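Local coordinates for protein separin (Saccharomyces cerevisiae, PDB 5U1T) that cleaves the Scc1 subunit of cohesin as a caspase-like cysteine protease at the onset of anaphase, and is held inactive by securin for most of the cell cycle, at residues Leu62-His66 against Asn498-Met503; Leu911-Ile917 against Lys929-Arg934; Asn1036-Ser1040 against Leu1075-Pro1080. All coordinates share one frame; numbering follows the deposited sequence.

Contact 1 (Leu62-His66 against Asn498-Met503)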
ATOM      1  N   LEU A  62     -40.026   0.675 -23.657  1.00 52.08           N
ATOM      2  CA  LEU A  62     -39.006   0.424 -24.654  1.00 50.05           C
ATOM      3  C   LEU A  62     -37.989   1.546 -24.690  1.00 52.56           C
ATOM      4  O   LEU A  62     -36.797   1.324 -24.883  1.00 55.78           O
ATOM      5  CB  LEU A  62     -39.660   0.241 -26.023  1.00 47.66           C
ATOM      6  CG  LEU A  62     -40.330  -1.122 -26.115  1.00 48.10           C
ATOM      7  CD1 LEU A  62     -41.043  -1.270 -27.439  1.00 52.83           C
ATOM      8  CD2 LEU A  62     -39.292  -2.205 -25.923  1.00 44.72           C
ATOM      9  N   LYS A  63     -38.487   2.755 -24.506  1.00 50.01           N
ATOM     10  CA  LYS A  63     -37.669   3.940 -24.511  1.00 52.83           C
ATOM     11  C   LYS A  63     -36.829   3.943 -23.260  1.00 57.45           C
ATOM     12  O   LYS A  63     -35.656   4.323 -23.280  1.00 57.30           O
ATOM     13  CB  LYS A  63     -38.546   5.187 -24.566  1.00 46.71           C
ATOM     14  CG  LYS A  63     -37.801   6.455 -24.797  1.00 47.95           C
ATOM     15  CD  LYS A  63     -38.712   7.492 -25.408  1.00 53.53           C
ATOM     16  CE  LYS A  63     -39.712   8.053 -24.391  1.00 47.57           C
ATOM     17  NZ  LYS A  63     -39.115   9.128 -23.544  1.00 54.37           N
ATOM     18  N   SER A  64     -37.434   3.515 -22.160  1.00 51.44           N
ATOM     19  CA  SER A  64     -36.760   3.605 -20.888  1.00 51.62           C
ATOM     20  C   SER A  64     -35.640   2.581 -20.776  1.00 57.02           C
ATOM     21  O   SER A  64     -34.646   2.832 -20.098  1.00 52.87           O
ATOM     22  CB  SER A  64     -37.738   3.419 -19.754  1.00 49.17           C
ATOM     23  OG  SER A  64     -37.087   3.663 -18.531  1.00 56.26           O
ATOM     24  N   HIS A  65     -35.799   1.435 -21.436  1.00 46.93           N
ATOM     25  CA  HIS A  65     -34.820   0.364 -21.323  1.00 51.41           C
ATOM     26  C   HIS A  65     -33.915   0.306 -22.534  1.00 51.99           C
ATOM     27  O   HIS A  65     -33.335  -0.725 -22.812  1.00 44.37           O
ATOM     28  CB  HIS A  65     -35.514  -0.991 -21.140  1.00 53.04           C
ATOM     29  CG  HIS A  65     -36.377  -1.067 -19.918  1.00 50.91           C
ATOM     30  ND1 HIS A  65     -37.056  -2.213 -19.561  1.00 51.58           N
ATOM     31  CD2 HIS A  65     -36.669  -0.145 -18.968  1.00 53.52           C
ATOM     32  CE1 HIS A  65     -37.734  -1.989 -18.445  1.00 55.09           C
ATOM     33  NE2 HIS A  65     -37.507  -0.745 -18.061  1.00 53.89           N
ATOM     34  N   HIS A  66     -33.856   1.415 -23.270  1.00 54.41           N
ATOM     35  CA  HIS A  66     -33.055   1.547 -24.497  1.00 53.85           C
ATOM     36  C   HIS A  66     -33.254   0.453 -25.573  1.00 49.06           C
ATOM     37  O   HIS A  66     -32.390   0.242 -26.409  1.00 54.33           O
ATOM     38  CB  HIS A  66     -31.566   1.632 -24.112  1.00 55.11           C
ATOM     39  CG  HIS A  66     -31.180   2.948 -23.508  1.00 47.98           C
ATOM     40  ND1 HIS A  66     -30.022   3.614 -23.850  1.00 50.26           N
ATOM     41  CD2 HIS A  66     -31.819   3.737 -22.616  1.00 48.10           C
ATOM     42  CE1 HIS A  66     -29.964   4.756 -23.188  1.00 46.14           C
ATOM     43  NE2 HIS A  66     -31.044   4.852 -22.436  1.00 45.67           N
ATOM     44  N   ASN A 498     -37.889  13.501 -19.621  1.00 46.72           N
ATOM     45  CA  ASN A 498     -37.593  12.884 -20.892  1.00 52.99           C
ATOM     46  C   ASN A 498     -36.226  12.244 -20.973  1.00 53.08           C
ATOM     47  O   ASN A 498     -35.444  12.532 -21.836  1.00 51.41           O
ATOM     48  CB  ASN A 498     -37.864  13.838 -22.056  1.00 49.61           C
ATOM     49  CG  ASN A 498     -37.848  13.156 -23.407  1.00 56.23           C
ATOM     50  OD1 ASN A 498     -38.188  12.008 -23.522  1.00 55.11           O
ATOM     51  ND2 ASN A 498     -37.453  13.858 -24.417  1.00 58.77           N
ATOM     52  N   SER A 499     -35.946  11.373 -20.030  1.00 56.48           N
ATOM     53  CA  SER A 499     -34.699  10.609 -20.038  1.00 51.09           C
ATOM     54  C   SER A 499     -34.985   9.187 -19.592  1.00 57.54           C
ATOM     55  O   SER A 499     -35.985   8.935 -18.903  1.00 64.37           O
ATOM     56  CB  SER A 499     -33.645  11.255 -19.134  1.00 47.99           C
ATOM     57  OG  SER A 499     -34.142  11.416 -17.817  1.00 49.85           O
ATOM     58  N   SER A 500     -34.110   8.261 -19.977  1.00 57.50           N
ATOM     59  CA  SER A 500     -34.270   6.859 -19.638  1.00 51.86           C
ATOM     60  C   SER A 500     -33.916   6.520 -18.205  1.00 53.66           C
ATOM     61  O   SER A 500     -33.332   7.309 -17.463  1.00 54.15           O
ATOM     62  CB  SER A 500     -33.400   6.008 -20.541  1.00 55.65           C
ATOM     63  OG  SER A 500     -32.048   6.319 -20.297  1.00 54.23           O
ATOM     64  N   GLU A 501     -34.283   5.303 -17.843  1.00 56.50           N
ATOM     65  CA  GLU A 501     -33.899   4.684 -16.596  1.00 55.29           C
ATOM     66  C   GLU A 501     -32.389   4.543 -16.544  1.00 55.75           C
ATOM     67  O   GLU A 501     -31.752   4.875 -15.548  1.00 53.31           O
ATOM     68  CB  GLU A 501     -34.557   3.320 -16.485  1.00 52.45           C
ATOM     69  CG  GLU A 501     -34.236   2.604 -15.247  1.00 54.82           C
ATOM     70  CD  GLU A 501     -34.926   1.267 -15.168  1.00 58.91           C
ATOM     71  OE1 GLU A 501     -34.369   0.258 -15.661  1.00 55.62           O
ATOM     72  OE2 GLU A 501     -36.041   1.235 -14.607  1.00 65.76           O
ATOM     73  N   ILE A 502     -31.824   4.044 -17.634  1.00 49.47           N
ATOM     74  CA  ILE A 502     -30.396   3.825 -17.729  1.00 52.03           C
ATOM     75  C   ILE A 502     -29.601   5.137 -17.543  1.00 57.22           C
ATOM     76  O   ILE A 502     -28.636   5.196 -16.756  1.00 56.71           O
ATOM     77  CB  ILE A 502     -30.065   3.152 -19.069  1.00 46.08           C
ATOM     78  CG1 ILE A 502     -31.029   1.979 -19.284  1.00 44.86           C
ATOM     79  CG2 ILE A 502     -28.622   2.704 -19.099  1.00 49.16           C
ATOM     80  CD1 ILE A 502     -30.546   0.916 -20.246  1.00 48.86           C
ATOM     81  N   MET A 503     -30.019   6.190 -18.236  1.00 54.16           N
ATOM     82  CA  MET A 503     -29.374   7.484 -18.093  1.00 55.55           C
ATOM     83  C   MET A 503     -29.401   7.988 -16.656  1.00 54.53           C
ATOM     84  O   MET A 503     -28.407   8.550 -16.178  1.00 51.05           O
ATOM     85  CB  MET A 503     -30.037   8.522 -19.000  1.00 57.16           C
ATOM     86  CG  MET A 503     -29.742   8.329 -20.457  1.00 57.91           C
ATOM     87  SD  MET A 503     -30.690   9.472 -21.484  1.00 57.44           S
ATOM     88  CE  MET A 503     -29.934  11.063 -21.083  1.00 45.22           C
TER
HETATM   89  O   HOH W   1     -38.287  -0.496 -15.319  1.00 54.40           O
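His-66 NE2 and Ser-500 OG lie 2.8 Å apart, with the hydroxyl at the edge of the ring, where the C-terminal end of helix 48-64 and the residues just after it meet the start of helix 501-509 and the loop before it. Ser-500 is the N-cap of its helix, and its OG also accepts from Met-503 N at 2.9 Å, a nearly straight bond (164°). The hydroxyl reaches both partners because it stands between its own backbone N and carbonyl carbon (chi1 64°); one buried atom thereby caps a helix and fixes the imidazole. Glu-501 N, at the same helix start, faces both Ser-64 O and Ser-64 OG, but the two bonds are weak and bent. Farther out, the ammonium of Lys-63, on a chain curled at its last two torsions, donates from NZ to Asn-498 OD1 at 3.0 Å, nearly along the C=O axis (175°).

A water links His-65 NE2 to Glu-501 OE2, 2.9 Å from each, and donates to the carboxylate. Glu-501 OE1 is held by Ser-522, Ser-525 and His-551, and His-65 ND1 by Leu-550 O.

Apolar packing is lighter. Ile-502 lies over one face of the His-66 ring in a CH-pi contact, its CB 4.2 Å from the ring centroid and its CG1 3.8 Å from His-66 CD2, while Met-503 CG comes to the ring edge.

The junction joins parts of the helical region that are over 400 residues apart in sequence. Helix 470-485 packs against His-66, Ile-502 and Met-503, and helix 69-87 packs on Leu-62 of helix 48-64.

Contact 2 (Leu911-Ile917 against Lys929-Arg934)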
ATOM      1  N   LEU A 911      15.038 -23.144   1.952  1.00 52.92           N
ATOM      2  CA  LEU A 911      15.814 -22.260   2.817  1.00 53.39           C
ATOM      3  C   LEU A 911      15.119 -21.894   4.141  1.00 56.15           C
ATOM      4  O   LEU A 911      15.788 -21.805   5.151  1.00 54.24           O
ATOM      5  CB  LEU A 911      16.190 -20.973   2.079  1.00 48.77           C
ATOM      6  CG  LEU A 911      16.923 -21.120   0.754  1.00 47.37           C
ATOM      7  CD1 LEU A 911      17.548 -19.811   0.317  1.00 55.41           C
ATOM      8  CD2 LEU A 911      17.969 -22.199   0.854  1.00 55.38           C
ATOM      9  N   HIS A 912      13.805 -21.675   4.164  1.00 57.18           N
ATOM     10  CA  HIS A 912      13.162 -21.357   5.449  1.00 60.14           C
ATOM     11  C   HIS A 912      13.072 -22.579   6.352  1.00 58.66           C
ATOM     12  O   HIS A 912      12.940 -22.462   7.569  1.00 62.38           O
ATOM     13  CB  HIS A 912      11.756 -20.779   5.265  1.00 58.11           C
ATOM     14  CG  HIS A 912      11.742 -19.389   4.724  1.00 61.81           C
ATOM     15  ND1 HIS A 912      10.737 -18.922   3.906  1.00 67.06           N
ATOM     16  CD2 HIS A 912      12.617 -18.367   4.865  1.00 67.58           C
ATOM     17  CE1 HIS A 912      10.996 -17.671   3.561  1.00 65.59           C
ATOM     18  NE2 HIS A 912      12.130 -17.311   4.132  1.00 70.97           N
ATOM     19  N   LEU A 913      13.120 -23.754   5.752  1.00 56.67           N
ATOM     20  CA  LEU A 913      12.969 -24.981   6.507  1.00 59.92           C
ATOM     21  C   LEU A 913      14.324 -25.547   6.928  1.00 65.03           C
ATOM     22  O   LEU A 913      14.401 -26.641   7.506  1.00 63.40           O
ATOM     23  CB  LEU A 913      12.192 -26.009   5.690  1.00 64.33           C
ATOM     24  CG  LEU A 913      10.701 -25.732   5.493  1.00 60.70           C
ATOM     25  CD1 LEU A 913      10.179 -26.682   4.452  1.00 61.83           C
ATOM     26  CD2 LEU A 913       9.925 -25.887   6.794  1.00 56.72           C
ATOM     27  N   GLY A 914      15.383 -24.791   6.644  1.00 62.94           N
ATOM     28  CA  GLY A 914      16.709 -25.119   7.131  1.00 61.08           C
ATOM     29  C   GLY A 914      17.618 -25.763   6.104  1.00 61.05           C
ATOM     30  O   GLY A 914      18.824 -25.740   6.271  1.00 59.37           O
ATOM     31  N   LYS A 915      17.050 -26.347   5.051  1.00 59.30           N
ATOM     32  CA  LYS A 915      17.846 -26.932   3.977  1.00 58.43           C
ATOM     33  C   LYS A 915      18.777 -25.904   3.353  1.00 62.06           C
ATOM     34  O   LYS A 915      18.488 -24.701   3.369  1.00 59.87           O
ATOM     35  CB  LYS A 915      16.957 -27.502   2.884  1.00 52.75           C
ATOM     36  CG  LYS A 915      16.155 -28.683   3.310  1.00 57.25           C
ATOM     37  CD  LYS A 915      15.274 -29.199   2.208  1.00 68.88           C
ATOM     38  CE  LYS A 915      14.517 -30.414   2.726  1.00 74.70           C
ATOM     39  NZ  LYS A 915      13.609 -30.943   1.665  1.00 82.11           N
ATOM     40  N   ASP A 916      19.902 -26.374   2.823  1.00 56.18           N
ATOM     41  CA  ASP A 916      20.704 -25.547   1.941  1.00 55.51           C
ATOM     42  C   ASP A 916      20.604 -26.187   0.583  1.00 61.72           C
ATOM     43  O   ASP A 916      20.485 -27.397   0.473  1.00 59.92           O
ATOM     44  CB  ASP A 916      22.160 -25.438   2.395  1.00 66.31           C
ATOM     45  CG  ASP A 916      22.901 -26.785   2.381  1.00 59.83           C
ATOM     46  OD1 ASP A 916      23.500 -27.136   1.339  1.00 61.06           O
ATOM     47  OD2 ASP A 916      22.890 -27.473   3.424  1.00 59.53           O
ATOM     48  N   ILE A 917      20.621 -25.376  -0.455  1.00 63.81           N
ATOM     49  CA  ILE A 917      20.358 -25.894  -1.773  1.00 63.56           C
ATOM     50  C   ILE A 917      21.619 -25.812  -2.589  1.00 67.08           C
ATOM     51  O   ILE A 917      22.647 -25.290  -2.138  1.00 66.25           O
ATOM     52  CB  ILE A 917      19.210 -25.124  -2.489  1.00 68.08           C
ATOM     53  CG1 ILE A 917      19.601 -23.668  -2.782  1.00 66.73           C
ATOM     54  CG2 ILE A 917      17.919 -25.176  -1.659  1.00 63.43           C
ATOM     55  CD1 ILE A 917      18.389 -22.724  -2.955  1.00 63.22           C
ATOM     56  N   LYS A 929      21.527 -16.938   3.116  1.00 63.89           N
ATOM     57  CA  LYS A 929      20.692 -17.813   3.933  1.00 64.46           C
ATOM     58  C   LYS A 929      21.142 -19.221   3.620  1.00 61.74           C
ATOM     59  O   LYS A 929      21.198 -20.079   4.492  1.00 62.92           O
ATOM     60  CB  LYS A 929      19.186 -17.637   3.652  1.00 59.26           C
ATOM     61  CG  LYS A 929      18.265 -18.330   4.680  1.00 58.91           C
ATOM     62  CD  LYS A 929      16.771 -18.041   4.420  1.00 69.82           C
ATOM     63  CE  LYS A 929      15.908 -17.923   5.719  1.00 69.56           C
ATOM     64  NZ  LYS A 929      15.815 -16.524   6.337  1.00 78.73           N
ATOM     65  N   ASN A 930      21.486 -19.436   2.358  1.00 59.13           N
ATOM     66  CA  ASN A 930      21.917 -20.741   1.887  1.00 62.80           C
ATOM     67  C   ASN A 930      23.135 -21.260   2.670  1.00 64.07           C
ATOM     68  O   ASN A 930      23.083 -22.340   3.274  1.00 59.65           O
ATOM     69  CB  ASN A 930      22.229 -20.678   0.387  1.00 55.14           C
ATOM     70  CG  ASN A 930      22.282 -22.047  -0.256  1.00 58.07           C
ATOM     71  OD1 ASN A 930      21.688 -23.003   0.238  1.00 56.70           O
ATOM     72  ND2 ASN A 930      22.992 -22.146  -1.366  1.00 61.32           N
ATOM     73  N   VAL A 931      24.216 -20.480   2.665  1.00 61.24           N
ATOM     74  CA  VAL A 931      25.456 -20.867   3.339  1.00 62.93           C
ATOM     75  C   VAL A 931      25.267 -21.034   4.850  1.00 59.57           C
ATOM     76  O   VAL A 931      25.747 -21.997   5.433  1.00 59.29           O
ATOM     77  CB  VAL A 931      26.577 -19.848   3.078  1.00 54.73           C
ATOM     78  CG1 VAL A 931      27.811 -20.188   3.907  1.00 56.58           C
ATOM     79  CG2 VAL A 931      26.916 -19.817   1.601  1.00 58.02           C
ATOM     80  N   ILE A 932      24.557 -20.102   5.473  1.00 60.20           N
ATOM     81  CA  ILE A 932      24.234 -20.206   6.891  1.00 58.22           C
ATOM     82  C   ILE A 932      23.548 -21.525   7.193  1.00 59.86           C
ATOM     83  O   ILE A 932      23.840 -22.179   8.180  1.00 62.89           O
ATOM     84  CB  ILE A 932      23.340 -19.036   7.341  1.00 59.11           C
ATOM     85  CG1 ILE A 932      24.213 -17.824   7.557  1.00 60.56           C
ATOM     86  CG2 ILE A 932      22.643 -19.336   8.657  1.00 56.29           C
ATOM     87  CD1 ILE A 932      25.344 -18.142   8.520  1.00 67.31           C
ATOM     88  N   ASN A 933      22.628 -21.915   6.328  1.00 58.87           N
ATOM     89  CA  ASN A 933      21.970 -23.185   6.500  1.00 58.25           C
ATOM     90  C   ASN A 933      22.942 -24.338   6.323  1.00 62.00           C
ATOM     91  O   ASN A 933      22.857 -25.336   7.028  1.00 60.53           O
ATOM     92  CB  ASN A 933      20.818 -23.310   5.520  1.00 54.17           C
ATOM     93  CG  ASN A 933      19.581 -22.608   6.004  1.00 57.50           C
ATOM     94  OD1 ASN A 933      19.614 -21.898   7.013  1.00 57.10           O
ATOM     95  ND2 ASN A 933      18.475 -22.799   5.295  1.00 57.36           N
ATOM     96  N   ARG A 934      23.852 -24.192   5.365  1.00 60.19           N
ATOM     97  CA  ARG A 934      24.809 -25.240   5.042  1.00 62.05           C
ATOM     98  C   ARG A 934      25.707 -25.515   6.240  1.00 61.05           C
ATOM     99  O   ARG A 934      25.875 -26.664   6.645  1.00 59.46           O
ATOM    100  CB  ARG A 934      25.632 -24.843   3.817  1.00 59.27           C
ATOM    101  CG  ARG A 934      26.744 -25.799   3.471  1.00 59.20           C
ATOM    102  CD  ARG A 934      27.274 -25.506   2.088  1.00 55.48           C
ATOM    103  NE  ARG A 934      26.212 -25.681   1.113  1.00 67.14           N
ATOM    104  CZ  ARG A 934      26.093 -24.968  -0.005  1.00 70.27           C
ATOM    105  NH1 ARG A 934      25.077 -25.188  -0.838  1.00 66.16           N
ATOM    106  NH2 ARG A 934      26.995 -24.030  -0.286  1.00 73.63           N
TER
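A Schellman motif ends helix 905-912, with Gly-914 at positive phi, and the chain leaving it is bound by side chains from one flank of helix 927-946. Asn-933 binds the turn itself. Its ND2 donates to Leu-911 O at 2.9 Å and to Lys-915 O at 2.7 Å, both acceptors lying close to the amide plane. The first bond falls on a carbonyl lone pair, whereas the second comes from above the carbonyl plane, 44° out of it. Two bonds from one amide nitrogen thus tie the last helical turn to the extended chain after it.

One turn earlier, Asn-930 grips the backbone of Ile-917 in a two-point clasp: Ile-917 N donates to Asn-930 OD1 at 2.7 Å, and Asn-930 ND2 returns a longer bond to Ile-917 O at 3.3 Å. The chi1 of -163° sets CG of Asn-930 opposite the backbone N and carries the amide across to this chain, where OD1 also rests against Asp-916 CA.

Asp-916 and Arg-934 form a salt bridge, OD1 to NE at 3.1 Å. The oxygen sits at the edge of the guanidinium, near its plane, yet the carboxylate is turned almost perpendicular to it (89°) and is met from above its own plane. Both ends have further partners, Asn-937 at Asp-916 OD2 and Asp-919 at Arg-934 NH1. At the other end of the contact, Lys-929 CD touches Leu-911 CB, and Lys-929 CE meets the edge of the His-912 ring at CD2, 3.4 Å away.

The contact closes a short connection between consecutive helices, 905-912 and 927-946. Helix 885-891 packs on Leu-913, and the loop residues Leu-1029 and Leu-1034 touch Ile-932.

Contact 3 (Asn1036-Ser1040 against Leu1075-Pro1080)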
ATOM      1  N   ASN A1036      22.296 -10.683  14.955  1.00 55.69           N
ATOM      2  CA  ASN A1036      23.102 -10.856  16.145  1.00 53.41           C
ATOM      3  C   ASN A1036      23.001 -12.247  16.759  1.00 58.25           C
ATOM      4  O   ASN A1036      24.014 -12.798  17.188  1.00 59.22           O
ATOM      5  CB  ASN A1036      22.740  -9.815  17.194  1.00 52.45           C
ATOM      6  CG  ASN A1036      23.894  -9.543  18.148  1.00 58.95           C
ATOM      7  OD1 ASN A1036      24.950  -9.049  17.734  1.00 53.48           O
ATOM      8  ND2 ASN A1036      23.702  -9.878  19.427  1.00 56.07           N
ATOM      9  N   HIS A1037      21.810 -12.830  16.780  1.00 49.58           N
ATOM     10  CA  HIS A1037      21.661 -14.137  17.395  1.00 53.41           C
ATOM     11  C   HIS A1037      22.383 -15.227  16.581  1.00 59.29           C
ATOM     12  O   HIS A1037      22.821 -16.233  17.130  1.00 54.67           O
ATOM     13  CB  HIS A1037      20.185 -14.483  17.574  1.00 52.46           C
ATOM     14  CG  HIS A1037      19.944 -15.881  18.054  1.00 60.21           C
ATOM     15  ND1 HIS A1037      20.036 -16.238  19.386  1.00 63.62           N
ATOM     16  CD2 HIS A1037      19.625 -17.012  17.382  1.00 57.00           C
ATOM     17  CE1 HIS A1037      19.785 -17.530  19.508  1.00 63.53           C
ATOM     18  NE2 HIS A1037      19.518 -18.019  18.308  1.00 63.51           N
ATOM     19  N   GLU A1038      22.504 -15.014  15.272  1.00 61.10           N
ATOM     20  CA  GLU A1038      23.243 -15.931  14.420  1.00 61.61           C
ATOM     21  C   GLU A1038      24.752 -15.706  14.571  1.00 62.54           C
ATOM     22  O   GLU A1038      25.542 -16.654  14.489  1.00 61.57           O
ATOM     23  CB  GLU A1038      22.829 -15.775  12.950  1.00 51.56           C
ATOM     24  CG  GLU A1038      23.497 -16.780  12.010  1.00 54.03           C
ATOM     25  CD  GLU A1038      23.171 -18.235  12.364  1.00 63.87           C
ATOM     26  OE1 GLU A1038      22.101 -18.481  12.959  1.00 64.78           O
ATOM     27  OE2 GLU A1038      23.983 -19.140  12.060  1.00 64.15           O
ATOM     28  N   LEU A1039      25.145 -14.449  14.777  1.00 59.87           N
ATOM     29  CA  LEU A1039      26.547 -14.107  14.977  1.00 59.39           C
ATOM     30  C   LEU A1039      27.026 -14.769  16.250  1.00 58.21           C
ATOM     31  O   LEU A1039      28.174 -15.126  16.378  1.00 63.30           O
ATOM     32  CB  LEU A1039      26.751 -12.592  15.052  1.00 52.66           C
ATOM     33  CG  LEU A1039      28.183 -12.111  15.294  1.00 55.08           C
ATOM     34  CD1 LEU A1039      29.112 -12.492  14.149  1.00 56.33           C
ATOM     35  CD2 LEU A1039      28.233 -10.605  15.566  1.00 56.38           C
ATOM     36  N   SER A1040      26.107 -14.938  17.184  1.00 61.17           N
ATOM     37  CA  SER A1040      26.378 -15.561  18.455  1.00 57.83           C
ATOM     38  C   SER A1040      26.654 -17.061  18.290  1.00 60.41           C
ATOM     39  O   SER A1040      27.673 -17.585  18.779  1.00 66.82           O
ATOM     40  CB  SER A1040      25.194 -15.303  19.380  1.00 56.86           C
ATOM     41  OG  SER A1040      25.173 -16.180  20.483  1.00 72.02           O
ATOM     42  N   LEU A1075      32.257  -9.777  19.476  1.00 60.82           N
ATOM     43  CA  LEU A1075      31.385  -9.120  18.505  1.00 62.89           C
ATOM     44  C   LEU A1075      29.908  -9.132  18.914  1.00 64.61           C
ATOM     45  O   LEU A1075      29.310  -8.069  19.062  1.00 59.75           O
ATOM     46  CB  LEU A1075      31.544  -9.759  17.124  1.00 57.18           C
ATOM     47  CG  LEU A1075      32.211  -8.885  16.069  1.00 65.27           C
ATOM     48  CD1 LEU A1075      31.772  -9.323  14.678  1.00 63.26           C
ATOM     49  CD2 LEU A1075      31.914  -7.407  16.293  1.00 55.20           C
ATOM     50  N   PRO A1076      29.316 -10.320  19.144  1.00 66.27           N
ATOM     51  CA  PRO A1076      27.886 -10.292  19.462  1.00 56.93           C
ATOM     52  C   PRO A1076      27.583  -9.690  20.826  1.00 57.62           C
ATOM     53  O   PRO A1076      26.418  -9.503  21.137  1.00 58.33           O
ATOM     54  CB  PRO A1076      27.496 -11.767  19.461  1.00 55.78           C
ATOM     55  CG  PRO A1076      28.707 -12.505  18.976  1.00 66.85           C
ATOM     56  CD  PRO A1076      29.860 -11.672  19.319  1.00 62.11           C
ATOM     57  N   ARG A1077      28.599  -9.452  21.646  1.00 57.34           N
ATOM     58  CA  ARG A1077      28.383  -8.767  22.912  1.00 57.17           C
ATOM     59  C   ARG A1077      28.344  -7.255  22.687  1.00 58.69           C
ATOM     60  O   ARG A1077      27.589  -6.534  23.330  1.00 58.13           O
ATOM     61  CB  ARG A1077      29.479  -9.132  23.924  1.00 65.08           C
ATOM     62  CG  ARG A1077      29.339 -10.530  24.511  1.00 69.27           C
ATOM     63  CD  ARG A1077      30.283 -10.758  25.666  1.00 61.35           C
ATOM     64  NE  ARG A1077      31.692 -10.729  25.281  1.00 64.13           N
ATOM     65  CZ  ARG A1077      32.508 -11.781  25.349  1.00 65.90           C
ATOM     66  NH1 ARG A1077      32.047 -12.957  25.770  1.00 63.93           N
ATOM     67  NH2 ARG A1077      33.784 -11.661  24.994  1.00 63.23           N
ATOM     68  N   HIS A1078      29.160  -6.805  21.741  1.00 58.09           N
ATOM     69  CA  HIS A1078      29.383  -5.406  21.456  1.00 53.13           C
ATOM     70  C   HIS A1078      28.327  -4.796  20.497  1.00 60.11           C
ATOM     71  O   HIS A1078      27.817  -3.696  20.743  1.00 55.42           O
ATOM     72  CB  HIS A1078      30.794  -5.261  20.880  1.00 55.27           C
ATOM     73  CG  HIS A1078      31.098  -3.902  20.337  1.00 55.20           C
ATOM     74  ND1 HIS A1078      31.215  -2.791  21.143  1.00 55.22           N
ATOM     75  CD2 HIS A1078      31.322  -3.479  19.071  1.00 53.78           C
ATOM     76  CE1 HIS A1078      31.492  -1.737  20.392  1.00 59.62           C
ATOM     77  NE2 HIS A1078      31.569  -2.130  19.133  1.00 59.10           N
ATOM     78  N   MET A1079      28.015  -5.517  19.414  1.00 57.73           N
ATOM     79  CA  MET A1079      27.130  -5.043  18.355  1.00 50.39           C
ATOM     80  C   MET A1079      25.745  -4.577  18.838  1.00 56.02           C
ATOM     81  O   MET A1079      25.272  -3.550  18.398  1.00 59.66           O
ATOM     82  CB  MET A1079      26.964  -6.123  17.287  1.00 48.23           C
ATOM     83  CG  MET A1079      28.196  -6.378  16.446  1.00 48.71           C
ATOM     84  SD  MET A1079      29.002  -4.884  15.827  1.00 64.06           S
ATOM     85  CE  MET A1079      28.284  -4.668  14.195  1.00 66.87           C
ATOM     86  N   PRO A1080      25.086  -5.318  19.739  1.00 55.76           N
ATOM     87  CA  PRO A1080      23.812  -4.752  20.185  1.00 55.98           C
ATOM     88  C   PRO A1080      23.966  -3.436  20.940  1.00 58.82           C
ATOM     89  O   PRO A1080      23.128  -2.563  20.795  1.00 64.90           O
ATOM     90  CB  PRO A1080      23.257  -5.825  21.122  1.00 57.36           C
ATOM     91  CG  PRO A1080      24.015  -7.055  20.807  1.00 55.50           C
ATOM     92  CD  PRO A1080      25.348  -6.627  20.357  1.00 54.23           C
TER
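Pro-1076, Leu-1039 and Asn-1036 bury the most surface where the first turns of helices 1036-1054 and 1075-1088 meet, the short axes 9.1 Å apart and nearly antiparallel (163°).

Pro-1076 presents its ring to the opposing helix. Its CG touches Leu-1039 CG at 3.7 Å and lies equally close to the carbonyl oxygen of the same leucine, while its CB and CG rest on the backbone of Ser-1040, whose CA is the nearest to that of Pro-1076.

Leu-1039 reaches to the facing helix with CG trans to its backbone N (chi1 179°), which brings CD2 to 3.8 Å from Leu-1075 CB. The same methyl lies against Pro-1076 N and, more loosely, Met-1079 CG, so the branched end is received between three residues of the facing turn.

Asn-1036 supplies the polar part. ND2 donates to Pro-1076 O at 3.2 Å in a nearly straight bond (165°), on a lone pair in the carbonyl plane and close to the plane of its own amide. That oxygen lies one turn before Pro-1080, whose nitrogen carries no hydrogen to bond it, the asparagine in effect standing in for the missing helical donor at the kink. The Pro-1080 ring lies against the amide, and Met-1079 CB sits 3.6 Å from Asn-1036 OD1.

Helix 1111-1127 packs on helix 1075-1088 through Met-1079 and His-1078, while the loop residue Glu-1509 touches both Asn-1036 and Pro-1080.

The three contacts follow one another along the chain without overlap. Contact 1 lies far out in the N-terminal helical region, its centre about 66 Å from that of contact 2 and about 74 Å from that of contact 3, on the opposite side of the chain's centre. Contacts 2 and 3 are neighbours, with centres about 20 Å apart: Ile-932 CG2 on helix 927-946 packs against Glu-1038 OE2 on helix 1036-1054. Contact 1 joins parts of the helical region distant in sequence, contact 2 closes a local turn, and contact 3 touches Glu-1509 of the peptidase region, whose probable catalytic cysteine is Cys-1497; none of the three lies at that site.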